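Local atomic coordinates of anaphase-promoting complex subunit cut9 (Schizosaccharomyces pombe, PDB entry 2XPI), a protein that forms part of the anaphase-promoting complex/cyclosome, an E3 ubiquitin ligase that controls progression through mitosis and G1, and forms a TPR homodimer that also binds Hcn1. Residues 245-248 / 249-252; 257-260 / 261-264; 108-111 / 112-116; 91-94 / 95-99; 556-559 / 560-564. All coordinates share one frame; numbering follows the deposited sequence.

Contact 1. Residues 245-248 / 249-252; sequences LLTA and DEEW
Glu250 reaches back along the chain to Thr247, and its side chain meets that residue at every step. CB lies 3.4 Å from Thr247 O, and CG lies 3.1 Å from Thr247 OG1. Beyond CG the chain runs out extended (chi2 173°), carrying CD past the threonine until OE1 accepts a hydrogen bond from Thr247 N; the bond is nearly straight at 165°, although its modelled length is doubtful. Thr247 OG1 adds a weak bond to the same carboxylate oxygen. In return Glu250 N donates to Thr247 OG1 at 3.2 Å, which closes a capping box with Thr247 as N-cap of helix 248-257, in TPR 5. The first turn follows on, with Glu251 N bonding to Thr247 O at 3.0 Å and Trp252 N more weakly to Ala248 O. Glu251 meets Leu246 obliquely, its CG 3.5 Å from Leu246 CB and 3.9 Å from Leu246 CD1, while also touching Val241 of helix 234-242. With an alanine here, Leu246 would probably lose its aliphatic cover on this side and be freer to turn. Farther along, the Trp252 ring turns its edge to Ala248 O and stacks on His284.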
loop_
_atom_site.group_PDB
_atom_site.type_symbol
_atom_site.label_atom_id
_atom_site.label_comp_id
_atom_site.label_asym_id
_atom_site.label_seq_id
_atom_site.Cartn_x
_atom_site.Cartn_y
_atom_site.Cartn_z
ATOM N N LEU A 245 1.732 -26.839 6.864
ATOM C CA LEU A 245 1.607 -27.823 5.798
ATOM C C LEU A 245 2.385 -29.101 6.108
ATOM O O LEU A 245 2.245 -30.097 5.399
ATOM C CB LEU A 245 2.083 -27.233 4.465
ATOM C CG LEU A 245 1.077 -26.528 3.559
ATOM C CD1 LEU A 245 -0.079 -25.974 4.345
ATOM C CD2 LEU A 245 1.770 -25.427 2.809
ATOM N N LEU A 246 3.212 -29.066 7.151
ATOM C CA LEU A 246 4.026 -30.227 7.501
ATOM C C LEU A 246 3.750 -30.810 8.890
ATOM O O LEU A 246 3.354 -30.096 9.814
ATOM C CB LEU A 246 5.507 -29.880 7.399
ATOM C CG LEU A 246 6.025 -29.547 6.005
ATOM C CD1 LEU A 246 7.505 -29.748 5.993
ATOM C CD2 LEU A 246 5.370 -30.434 4.977
ATOM N N THR A 247 3.970 -32.109 9.034
ATOM C CA THR A 247 3.943 -32.720 10.356
ATOM C C THR A 247 5.274 -32.445 11.041
ATOM O O THR A 247 6.280 -32.191 10.385
ATOM C CB THR A 247 3.706 -34.245 10.304
ATOM O OG1 THR A 247 4.787 -34.880 9.608
ATOM C CG2 THR A 247 2.386 -34.571 9.612
ATOM N N ALA A 248 5.274 -32.479 12.364
ATOM C CA ALA A 248 6.505 -32.275 13.119
ATOM C C ALA A 248 7.695 -33.045 12.515
ATOM O O ALA A 248 8.793 -32.494 12.370
ATOM C CB ALA A 248 6.293 -32.670 14.575
ATOM N N ASP A 249 7.470 -34.318 12.176
ATOM C CA ASP A 249 8.499 -35.158 11.565
ATOM C C ASP A 249 8.935 -34.635 10.204
ATOM O O ASP A 249 10.120 -34.436 9.976
ATOM C CB ASP A 249 8.029 -36.611 11.443
ATOM C CG ASP A 249 8.183 -37.392 12.744
ATOM O OD1 ASP A 249 8.900 -36.899 13.654
ATOM O OD2 ASP A 249 7.593 -38.502 12.850
ATOM N N GLU A 250 7.979 -34.413 9.308
ATOM C CA GLU A 250 8.266 -33.879 7.988
ATOM C C GLU A 250 9.172 -32.636 8.040
ATOM O O GLU A 250 10.064 -32.488 7.215
ATOM C CB GLU A 250 6.971 -33.507 7.274
ATOM C CG GLU A 250 6.096 -34.659 6.846
ATOM C CD GLU A 250 4.761 -34.172 6.295
ATOM O OE1 GLU A 250 4.135 -33.293 6.930
ATOM O OE2 GLU A 250 4.336 -34.660 5.225
ATOM N N GLU A 251 8.924 -31.750 9.005
ATOM C CA GLU A 251 9.690 -30.513 9.162
ATOM C C GLU A 251 11.152 -30.768 9.507
ATOM O O GLU A 251 12.043 -30.141 8.943
ATOM C CB GLU A 251 9.053 -29.602 10.213
ATOM C CG GLU A 251 7.921 -28.712 9.680
ATOM C CD GLU A 251 7.027 -28.132 10.795
ATOM O OE1 GLU A 251 7.338 -28.368 11.994
ATOM O OE2 GLU A 251 6.016 -27.449 10.465
ATOM N N TRP A 252 11.401 -31.689 10.434
ATOM C CA TRP A 252 12.766 -32.062 10.775
ATOM C C TRP A 252 13.472 -32.768 9.625
ATOM O O TRP A 252 14.628 -32.484 9.335
ATOM C CB TRP A 252 12.805 -32.912 12.045
ATOM C CG TRP A 252 12.737 -32.080 13.276
ATOM C CD1 TRP A 252 11.614 -31.755 13.992
ATOM C CD2 TRP A 252 13.834 -31.435 13.932
ATOM N NE1 TRP A 252 11.952 -30.953 15.060
ATOM C CE2 TRP A 252 13.309 -30.743 15.042
ATOM C CE3 TRP A 252 15.210 -31.374 13.687
ATOM C CZ2 TRP A 252 14.120 -30.002 15.907
ATOM C CZ3 TRP A 252 16.005 -30.644 14.543
ATOM C CH2 TRP A 252 15.460 -29.967 15.639
#

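Contact 2. Residues 257-260 / 261-264; sequences KLNY and STYS
Ser261 lies in the short, weakly bonded helix 261-264, and its N makes a weak capping bond to Asn259 OD1 at 3.3 Å, closing an Asx turn. Asn259 can supply that oxygen because its CG stands opposite the backbone N (chi1 173°), which carries the amide forward beside Ser261 CB. At Thr262 the grip becomes double. Thr262 N donates to Asn259 O at 3.1 Å, and Thr262 OG1 donates to the same oxygen at 3.0 Å, lying close to the line of the carbonyl bond; OG1 is also bonded to Ala231 N. The methyl CG2 of Thr262 passes obliquely by the amide, 3.7 Å from Asn259 ND2. Tyr263 N comes next, 2.8 Å from Tyr260 O but well above the carbonyl plane, while its ring leads away to bond Asp267 through OH and to pack on Arg83 of the second subunit. Ser264 N, 2.9 Å from Tyr260 O, approaches in the carbonyl plane. Two neighbouring carbonyl oxygens, of Asn259 and Tyr260, thus each accept two hydrogens from the segment that follows, so these polar atoms are satisfied locally where the chain turns toward helix 261-264 in a largely buried setting.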
loop_
_atom_site.group_PDB
_atom_site.type_symbol
_atom_site.label_atom_id
_atom_site.label_comp_id
_atom_site.label_asym_id
_atom_site.label_seq_id
_atom_site.Cartn_x
_atom_site.Cartn_y
_atom_site.Cartn_z
ATOM N N LYS A 257 17.697 -32.550 5.572
ATOM C CA LYS A 257 18.101 -33.034 4.253
ATOM C C LYS A 257 18.418 -31.895 3.271
ATOM O O LYS A 257 18.908 -32.126 2.167
ATOM C CB LYS A 257 17.042 -33.986 3.684
ATOM N N LEU A 258 18.151 -30.665 3.691
ATOM C CA LEU A 258 18.479 -29.476 2.903
ATOM C C LEU A 258 19.996 -29.377 2.550
ATOM O O LEU A 258 20.855 -29.904 3.262
ATOM C CB LEU A 258 18.028 -28.244 3.679
ATOM C CG LEU A 258 16.890 -27.362 3.159
ATOM C CD1 LEU A 258 15.689 -28.158 2.685
ATOM C CD2 LEU A 258 16.490 -26.319 4.225
ATOM N N ASN A 259 20.309 -28.706 1.447
ATOM C CA ASN A 259 21.679 -28.574 0.960
ATOM C C ASN A 259 22.258 -27.195 1.315
ATOM O O ASN A 259 22.149 -26.227 0.553
ATOM C CB ASN A 259 21.682 -28.806 -0.555
ATOM C CG ASN A 259 23.040 -28.523 -1.222
ATOM O OD1 ASN A 259 24.086 -28.424 -0.567
ATOM N ND2 ASN A 259 23.013 -28.406 -2.548
ATOM N N TYR A 260 22.883 -27.112 2.478
ATOM C CA TYR A 260 23.262 -25.823 3.015
ATOM C C TYR A 260 24.404 -25.140 2.264
ATOM O O TYR A 260 24.699 -23.971 2.511
ATOM C CB TYR A 260 23.511 -25.918 4.524
ATOM C CG TYR A 260 22.228 -26.167 5.292
ATOM C CD1 TYR A 260 21.282 -25.157 5.448
ATOM C CD2 TYR A 260 21.942 -27.408 5.825
ATOM C CE1 TYR A 260 20.105 -25.377 6.129
ATOM C CE2 TYR A 260 20.770 -27.641 6.501
ATOM C CZ TYR A 260 19.855 -26.625 6.651
ATOM O OH TYR A 260 18.682 -26.865 7.331
ATOM N N SER A 261 25.018 -25.846 1.322
ATOM C CA SER A 261 26.072 -25.238 0.505
ATOM C C SER A 261 25.511 -24.123 -0.377
ATOM O O SER A 261 26.243 -23.282 -0.881
ATOM C CB SER A 261 26.794 -26.294 -0.337
ATOM O OG SER A 261 27.457 -27.230 0.502
ATOM N N THR A 262 24.198 -24.125 -0.562
ATOM C CA THR A 262 23.562 -23.063 -1.315
ATOM C C THR A 262 23.522 -21.788 -0.474
ATOM O O THR A 262 23.285 -20.701 -1.005
ATOM C CB THR A 262 22.154 -23.452 -1.809
ATOM O OG1 THR A 262 21.259 -23.591 -0.693
ATOM C CG2 THR A 262 22.216 -24.755 -2.605
ATOM N N TYR A 263 23.750 -21.926 0.835
ATOM C CA TYR A 263 24.071 -20.767 1.679
ATOM C C TYR A 263 25.579 -20.582 1.724
ATOM O O TYR A 263 26.099 -19.598 1.212
ATOM C CB TYR A 263 23.524 -20.921 3.096
ATOM C CG TYR A 263 24.192 -20.036 4.140
ATOM C CD1 TYR A 263 24.107 -18.642 4.081
ATOM C CD2 TYR A 263 24.892 -20.597 5.202
ATOM C CE1 TYR A 263 24.710 -17.834 5.056
ATOM C CE2 TYR A 263 25.494 -19.811 6.165
ATOM C CZ TYR A 263 25.398 -18.434 6.090
ATOM O OH TYR A 263 26.010 -17.680 7.059
ATOM N N SER A 264 26.266 -21.543 2.335
ATOM C CA SER A 264 27.717 -21.532 2.440
ATOM C C SER A 264 28.184 -22.906 2.926
ATOM O O SER A 264 27.875 -23.312 4.050
ATOM C CB SER A 264 28.169 -20.424 3.402
ATOM O OG SER A 264 29.348 -20.796 4.090
#

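Contact 3. Residues 108-111 / 112-116; sequences EKVL and DITGN
Thr114 folds back on Val110 at the C-terminal end of helix 100-114, in TPR 1, where the closer packing of this turn is found. With OG1 set between its own N and carbonyl carbon (chi1 64°), the hydroxyl comes to 2.6 Å from Val110 O; whether its proton goes there is unsettled, because Asp119 OD2 on helix 117-129 is a further partner. Thr114 N bonds to Val110 O in any case, at 2.9 Å. The methyls run side by side, Thr114 CG2 lying 4.0 Å from Val110 CG1, and both residues also press against Arg88 of helix 83-96. Ordinary helical bonds join Asp112 N to Glu108 O and Ile113 N to Lys109 O. On the looser side, the opposite charges of Asp112 and Lys109 stay beyond salt-bridge range, OD2 4.3 Å from NZ, and any attraction is probably modest; the lysine makes its salt bridge with Asp306 of the second subunit. The exposed end of the turn is Gly115, whose N still bonds to Leu111 O at 2.9 Å before the chain leaves the helix with positive phi (68°). Asn116 N then returns a weak bond to Thr114 OG1, and Leu111 CD1 rests 3.6 Å from Asn116 O.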
loop_
_atom_site.group_PDB
_atom_site.type_symbol
_atom_site.label_atom_id
_atom_site.label_comp_id
_atom_site.label_asym_id
_atom_site.label_seq_id
_atom_site.Cartn_x
_atom_site.Cartn_y
_atom_site.Cartn_z
ATOM N N GLU A 108 12.877 4.707 -17.293
ATOM C CA GLU A 108 12.238 4.795 -18.592
ATOM C C GLU A 108 13.221 5.277 -19.684
ATOM O O GLU A 108 13.180 4.791 -20.816
ATOM C CB GLU A 108 10.969 5.666 -18.514
ATOM C CG GLU A 108 9.824 5.035 -17.686
ATOM C CD GLU A 108 8.824 6.062 -17.106
ATOM O OE1 GLU A 108 8.969 7.283 -17.407
ATOM O OE2 GLU A 108 7.901 5.647 -16.346
ATOM N N LYS A 109 14.122 6.197 -19.351
ATOM C CA LYS A 109 15.100 6.675 -20.348
ATOM C C LYS A 109 16.181 5.658 -20.743
ATOM O O LYS A 109 16.559 5.595 -21.913
ATOM C CB LYS A 109 15.746 7.993 -19.927
ATOM C CG LYS A 109 15.001 9.205 -20.440
ATOM C CD LYS A 109 14.217 9.893 -19.344
ATOM C CE LYS A 109 12.855 10.345 -19.853
ATOM N NZ LYS A 109 11.976 9.181 -20.245
ATOM N N VAL A 110 16.669 4.867 -19.784
ATOM C CA VAL A 110 17.666 3.827 -20.066
ATOM C C VAL A 110 17.091 2.670 -20.868
ATOM O O VAL A 110 17.795 2.035 -21.674
ATOM C CB VAL A 110 18.206 3.183 -18.793
ATOM C CG1 VAL A 110 19.538 2.558 -19.087
ATOM C CG2 VAL A 110 18.319 4.195 -17.672
ATOM N N LEU A 111 15.824 2.357 -20.609
ATOM C CA LEU A 111 15.165 1.267 -21.318
ATOM C C LEU A 111 14.903 1.716 -22.753
ATOM O O LEU A 111 15.127 0.954 -23.697
ATOM C CB LEU A 111 13.874 0.815 -20.613
ATOM C CG LEU A 111 13.133 -0.345 -21.290
ATOM C CD1 LEU A 111 14.042 -1.565 -21.462
ATOM C CD2 LEU A 111 11.858 -0.734 -20.557
ATOM N N ASP A 112 14.458 2.965 -22.916
ATOM C CA ASP A 112 14.281 3.539 -24.257
ATOM C C ASP A 112 15.575 3.454 -25.066
ATOM O O ASP A 112 15.552 3.071 -26.230
ATOM C CB ASP A 112 13.761 4.984 -24.196
ATOM C CG ASP A 112 12.293 5.067 -23.745
ATOM O OD1 ASP A 112 11.541 4.075 -23.919
ATOM O OD2 ASP A 112 11.887 6.130 -23.214
ATOM N N ILE A 113 16.702 3.785 -24.443
ATOM C CA ILE A 113 17.993 3.723 -25.121
ATOM C C ILE A 113 18.455 2.298 -25.465
ATOM O O ILE A 113 18.804 2.007 -26.602
ATOM C CB ILE A 113 19.081 4.397 -24.274
ATOM C CG1 ILE A 113 18.912 5.917 -24.287
ATOM C CG2 ILE A 113 20.466 4.021 -24.776
ATOM C CD1 ILE A 113 19.787 6.615 -23.273
ATOM N N THR A 114 18.425 1.412 -24.477
ATOM C CA THR A 114 19.124 0.131 -24.530
ATOM C C THR A 114 18.268 -1.068 -24.980
ATOM O O THR A 114 18.754 -1.981 -25.666
ATOM C CB THR A 114 19.695 -0.185 -23.132
ATOM O OG1 THR A 114 18.613 -0.346 -22.206
ATOM C CG2 THR A 114 20.556 0.963 -22.656
ATOM N N GLY A 115 17.008 -1.084 -24.561
ATOM C CA GLY A 115 16.132 -2.201 -24.841
ATOM C C GLY A 115 16.551 -3.452 -24.098
ATOM O O GLY A 115 16.047 -4.542 -24.392
ATOM N N ASN A 116 17.459 -3.305 -23.131
ATOM C CA ASN A 116 17.948 -4.439 -22.336
ATOM C C ASN A 116 16.917 -5.004 -21.356
ATOM O O ASN A 116 16.318 -4.271 -20.574
ATOM C CB ASN A 116 19.196 -4.023 -21.558
ATOM C CG ASN A 116 20.027 -5.207 -21.082
ATOM O OD1 ASN A 116 21.210 -5.301 -21.407
ATOM N ND2 ASN A 116 19.423 -6.103 -20.308
#

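Contact 4. Residues 91-94 / 95-99; sequences RHDA and LMQQQ
His92 and Met96 stand side by side one turn apart, the one sulfur-aromatic pair of this helix end. Met96 SD lies 4.4 Å from the centroid of the His92 ring, approaching obliquely at 28° from its normal, and the bend at chi2 (72°) brings the sulfur back toward the imidazole.

Among the polar side chains, Asp93 and Gln97 cross at an angle, their carboxylate and amide planes well turned from each other, with Gln97 CG 3.9 Å from Asp93 OD2. The aspartate sits where CG is opposite its own N (chi1 179°), and its carboxylate is bonded across the dimer: OD1 accepts from Ile196 N and OD2 from Thr50 N of the second subunit. An alanine here is likely to leave both of those amides without their acceptors and so weaken the subunit interface at this point.

Backbone bonds finish the helix. Leu95 N to Arg91 O (3.1 Å) is almost straight, and Met96 N to His92 O is similar. The chain then turns in a Schellman motif, with Gln98 as the positive-phi residue: Gln99 N bonds to Ala94 O at 3.0 Å and Gln98 N to Leu95 O at 2.7 Å.

Helix 83-96, in TPR 1, packs on the two helices that follow it. Ala94 packs on Cys102 and Ala103 of helix 100-114, Leu95 on Trp122 and Val126 of helix 117-129, and Arg91 forms a salt bridge with Asp119 of that helix.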
loop_
_atom_site.group_PDB
_atom_site.type_symbol
_atom_site.label_atom_id
_atom_site.label_comp_id
_atom_site.label_asym_id
_atom_site.label_seq_id
_atom_site.Cartn_x
_atom_site.Cartn_y
_atom_site.Cartn_z
ATOM N N ARG A 91 19.194 5.413 -11.358
ATOM C CA ARG A 91 17.928 4.720 -11.173
ATOM C C ARG A 91 18.007 3.846 -9.932
ATOM O O ARG A 91 17.115 3.856 -9.095
ATOM C CB ARG A 91 17.629 3.856 -12.382
ATOM C CG ARG A 91 16.539 2.867 -12.154
ATOM C CD ARG A 91 16.604 1.803 -13.237
ATOM N NE ARG A 91 17.799 0.975 -13.110
ATOM C CZ ARG A 91 18.292 0.234 -14.093
ATOM N NH1 ARG A 91 17.685 0.239 -15.264
ATOM N NH2 ARG A 91 19.391 -0.500 -13.906
ATOM N N HIS A 92 19.102 3.115 -9.787
ATOM C CA HIS A 92 19.228 2.197 -8.667
ATOM C C HIS A 92 19.108 2.901 -7.320
ATOM O O HIS A 92 18.434 2.423 -6.399
ATOM C CB HIS A 92 20.557 1.474 -8.733
ATOM C CG HIS A 92 20.565 0.174 -8.008
ATOM N ND1 HIS A 92 19.756 -0.884 -8.376
ATOM C CD2 HIS A 92 21.295 -0.257 -6.954
ATOM C CE1 HIS A 92 19.985 -1.907 -7.575
ATOM N NE2 HIS A 92 20.914 -1.552 -6.704
ATOM N N ASP A 93 19.784 4.030 -7.197
ATOM C CA ASP A 93 19.809 4.722 -5.929
ATOM C C ASP A 93 18.447 5.352 -5.668
ATOM O O ASP A 93 17.981 5.384 -4.533
ATOM C CB ASP A 93 20.928 5.752 -5.900
ATOM C CG ASP A 93 20.972 6.500 -4.607
ATOM O OD1 ASP A 93 20.648 7.703 -4.613
ATOM O OD2 ASP A 93 21.307 5.888 -3.570
ATOM N N ALA A 94 17.787 5.825 -6.717
ATOM C CA ALA A 94 16.433 6.365 -6.555
ATOM C C ALA A 94 15.502 5.332 -5.901
ATOM O O ALA A 94 14.838 5.621 -4.919
ATOM C CB ALA A 94 15.859 6.845 -7.898
ATOM N N LEU A 95 15.453 4.145 -6.492
ATOM C CA LEU A 95 14.727 3.003 -5.988
ATOM C C LEU A 95 15.022 2.844 -4.502
ATOM O O LEU A 95 14.135 2.915 -3.655
ATOM C CB LEU A 95 15.254 1.766 -6.705
ATOM C CG LEU A 95 14.306 0.787 -7.369
ATOM C CD1 LEU A 95 15.095 -0.472 -7.791
ATOM C CD2 LEU A 95 13.181 0.452 -6.427
ATOM N N MET A 96 16.298 2.644 -4.206
ATOM C CA MET A 96 16.764 2.390 -2.867
ATOM C C MET A 96 16.310 3.490 -1.929
ATOM O O MET A 96 16.081 3.242 -0.759
ATOM C CB MET A 96 18.285 2.322 -2.882
ATOM C CG MET A 96 18.896 1.008 -2.422
ATOM S SD MET A 96 18.748 -0.407 -3.513
ATOM C CE MET A 96 17.056 -0.851 -3.216
ATOM N N GLN A 97 16.184 4.711 -2.434
ATOM C CA GLN A 97 15.819 5.833 -1.586
ATOM C C GLN A 97 14.329 6.124 -1.654
ATOM O O GLN A 97 13.855 7.116 -1.082
ATOM C CB GLN A 97 16.596 7.076 -1.967
ATOM C CG GLN A 97 18.078 6.998 -1.707
ATOM C CD GLN A 97 18.683 8.380 -1.628
ATOM O OE1 GLN A 97 19.642 8.711 -2.335
ATOM N NE2 GLN A 97 18.100 9.211 -0.781
ATOM N N GLN A 98 13.595 5.249 -2.346
ATOM C CA GLN A 98 12.139 5.347 -2.422
ATOM C C GLN A 98 11.709 6.669 -3.005
ATOM O O GLN A 98 10.669 7.217 -2.646
ATOM C CB GLN A 98 11.504 5.147 -1.052
ATOM C CG GLN A 98 11.954 3.873 -0.389
ATOM C CD GLN A 98 11.386 3.705 1.002
ATOM O OE1 GLN A 98 10.290 3.169 1.178
ATOM N NE2 GLN A 98 12.132 4.162 2.005
ATOM N N GLN A 99 12.538 7.178 -3.903
ATOM C CA GLN A 99 12.172 8.308 -4.724
ATOM C C GLN A 99 11.745 7.712 -6.051
ATOM O O GLN A 99 12.545 7.540 -6.962
ATOM C CB GLN A 99 13.355 9.235 -4.849
ATOM C CG GLN A 99 13.650 9.921 -3.517
ATOM C CD GLN A 99 14.929 10.751 -3.517
ATOM O OE1 GLN A 99 15.428 11.171 -4.567
ATOM N NE2 GLN A 99 15.456 11.004 -2.327
#

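Contact 5. Residues 556-559 / 560-564; sequences IALV and YLHKK
Ile556 and Tyr560 lie alongside each other on helix 550-562, the methyl CG2 of the isoleucine 3.4 Å from Tyr560 CE2. Two further side-chain pairs, each one turn apart, follow. Leu558 runs beside His562, its CD1 3.5 Å from CE1 of the imidazole, because its CG lies opposite the backbone N (chi1 180°) and is carried along the helix toward the later residue. Val559 CG1 crosses the aliphatic part of Lys563, 3.9 Å from CD, while the lysine chain curls at chi3 and chi4 toward a salt bridge with Asp533 of helix 532-545.

The backbone bonds follow the helix and then break with it. Tyr560 N donates to Ile556 O and Leu561 N to Ala557 O, both at 2.9 Å, the latter the straighter at 168°. Val559 O is approached twice, by His562 N weakly and by Lys563 N more firmly at 2.9 Å. Lys564, with positive phi, is the C-prime residue of a Schellman motif in which its N bonds to Leu561 O and the next amide to Tyr560 O, ending the helix in TPR 14.

Aromatic contacts with outside partners complete the surroundings. The His562 ring meets that of Tyr532 with planes at about 10° and takes an edge-to-face contact from an aromatic side chain of another protein's chain, and Leu558 packs on an apolar side chain of that same chain. Within the superhelix, Tyr560 rests on Leu568 and Ala569 of helix 566-579 as well as on Ile536 of helix 532-545.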
loop_
_atom_site.group_PDB
_atom_site.type_symbol
_atom_site.label_atom_id
_atom_site.label_comp_id
_atom_site.label_asym_id
_atom_site.label_seq_id
_atom_site.Cartn_x
_atom_site.Cartn_y
_atom_site.Cartn_z
ATOM N N ILE A 556 -15.276 -34.896 52.383
ATOM C CA ILE A 556 -14.650 -35.044 53.694
ATOM C C ILE A 556 -15.614 -35.652 54.724
ATOM O O ILE A 556 -15.232 -36.521 55.519
ATOM C CB ILE A 556 -14.096 -33.682 54.184
ATOM C CG1 ILE A 556 -12.901 -33.266 53.323
ATOM C CG2 ILE A 556 -13.636 -33.740 55.605
ATOM C CD1 ILE A 556 -12.364 -31.925 53.692
ATOM N N ALA A 557 -16.862 -35.201 54.692
ATOM C CA ALA A 557 -17.900 -35.755 55.549
ATOM C C ALA A 557 -18.151 -37.230 55.193
ATOM O O ALA A 557 -18.153 -38.109 56.059
ATOM C CB ALA A 557 -19.178 -34.934 55.426
ATOM N N LEU A 558 -18.339 -37.509 53.910
ATOM C CA LEU A 558 -18.495 -38.888 53.510
ATOM C C LEU A 558 -17.393 -39.733 54.151
ATOM O O LEU A 558 -17.652 -40.820 54.675
ATOM C CB LEU A 558 -18.492 -39.042 51.992
ATOM C CG LEU A 558 -18.655 -40.496 51.554
ATOM C CD1 LEU A 558 -19.778 -41.201 52.356
ATOM C CD2 LEU A 558 -18.913 -40.578 50.060
ATOM N N VAL A 559 -16.162 -39.243 54.122
ATOM C CA VAL A 559 -15.082 -40.009 54.718
ATOM C C VAL A 559 -15.263 -40.123 56.240
ATOM O O VAL A 559 -15.103 -41.207 56.807
ATOM C CB VAL A 559 -13.705 -39.426 54.363
ATOM C CG1 VAL A 559 -12.628 -40.063 55.206
ATOM C CG2 VAL A 559 -13.423 -39.648 52.909
ATOM N N TYR A 560 -15.620 -39.018 56.890
ATOM C CA TYR A 560 -15.728 -39.004 58.344
ATOM C C TYR A 560 -16.740 -40.007 58.871
ATOM O O TYR A 560 -16.466 -40.736 59.834
ATOM C CB TYR A 560 -15.998 -37.597 58.901
ATOM C CG TYR A 560 -14.704 -36.864 59.131
ATOM C CD1 TYR A 560 -13.723 -37.420 59.936
ATOM C CD2 TYR A 560 -14.437 -35.645 58.520
ATOM C CE1 TYR A 560 -12.523 -36.785 60.145
ATOM C CE2 TYR A 560 -13.234 -35.004 58.723
ATOM C CZ TYR A 560 -12.277 -35.584 59.541
ATOM O OH TYR A 560 -11.062 -34.978 59.766
ATOM N N LEU A 561 -17.906 -40.066 58.247
ATOM C CA LEU A 561 -18.862 -41.041 58.718
ATOM C C LEU A 561 -18.526 -42.459 58.262
ATOM O O LEU A 561 -19.147 -43.410 58.709
ATOM C CB LEU A 561 -20.319 -40.620 58.474
ATOM C CG LEU A 561 -20.962 -40.567 57.107
ATOM C CD1 LEU A 561 -21.714 -39.249 56.953
ATOM C CD2 LEU A 561 -19.905 -40.723 56.074
ATOM N N HIS A 562 -17.516 -42.603 57.413
ATOM C CA HIS A 562 -16.946 -43.920 57.150
ATOM C C HIS A 562 -16.019 -44.294 58.284
ATOM O O HIS A 562 -15.949 -45.454 58.696
ATOM C CB HIS A 562 -16.169 -43.946 55.839
ATOM C CG HIS A 562 -17.006 -44.327 54.662
ATOM N ND1 HIS A 562 -17.053 -43.579 53.506
ATOM C CD2 HIS A 562 -17.856 -45.363 54.476
ATOM C CE1 HIS A 562 -17.888 -44.145 52.655
ATOM N NE2 HIS A 562 -18.387 -45.231 53.218
ATOM N N LYS A 563 -15.295 -43.293 58.778
ATOM C CA LYS A 563 -14.464 -43.463 59.957
ATOM C C LYS A 563 -15.342 -43.609 61.193
ATOM O O LYS A 563 -14.838 -43.832 62.290
ATOM C CB LYS A 563 -13.528 -42.270 60.113
ATOM C CG LYS A 563 -12.643 -42.058 58.915
ATOM C CD LYS A 563 -11.939 -40.713 58.992
ATOM C CE LYS A 563 -11.053 -40.658 60.206
ATOM N NZ LYS A 563 -10.110 -41.800 60.194
ATOM N N LYS A 564 -16.655 -43.482 60.989
ATOM C CA LYS A 564 -17.665 -43.512 62.057
ATOM C C LYS A 564 -17.527 -42.360 63.047
ATOM O O LYS A 564 -17.628 -42.555 64.249
ATOM C CB LYS A 564 -17.678 -44.855 62.805
ATOM C CG LYS A 564 -18.121 -46.081 61.979
ATOM C CD LYS A 564 -19.431 -45.832 61.220
ATOM C CE LYS A 564 -20.221 -47.124 60.975
ATOM N NZ LYS A 564 -21.073 -47.532 62.152
#

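The contacts are strung along the TPR superhelix in series. Contacts 4 and 3, on helices 83-96 and 100-114, lie with centres about 17 Å apart and nearest atoms about 5 Å apart; contacts 1 and 2, about 19 Å between centres, follow in the middle. Contact 5 stands alone toward the C-terminus, about 96 Å from contact 3 centre to centre. Contacts 2, 3 and 4 all touch the second subunit, in keeping with TPR 1-7 mediating homodimerization, whereas contact 5 meets a different protein. A bound gold(I) cyanide ion lies about 9 Å from the side chain of Leu111 in contact 3, and one lies about 14 Å from that of Thr262 in contact 2.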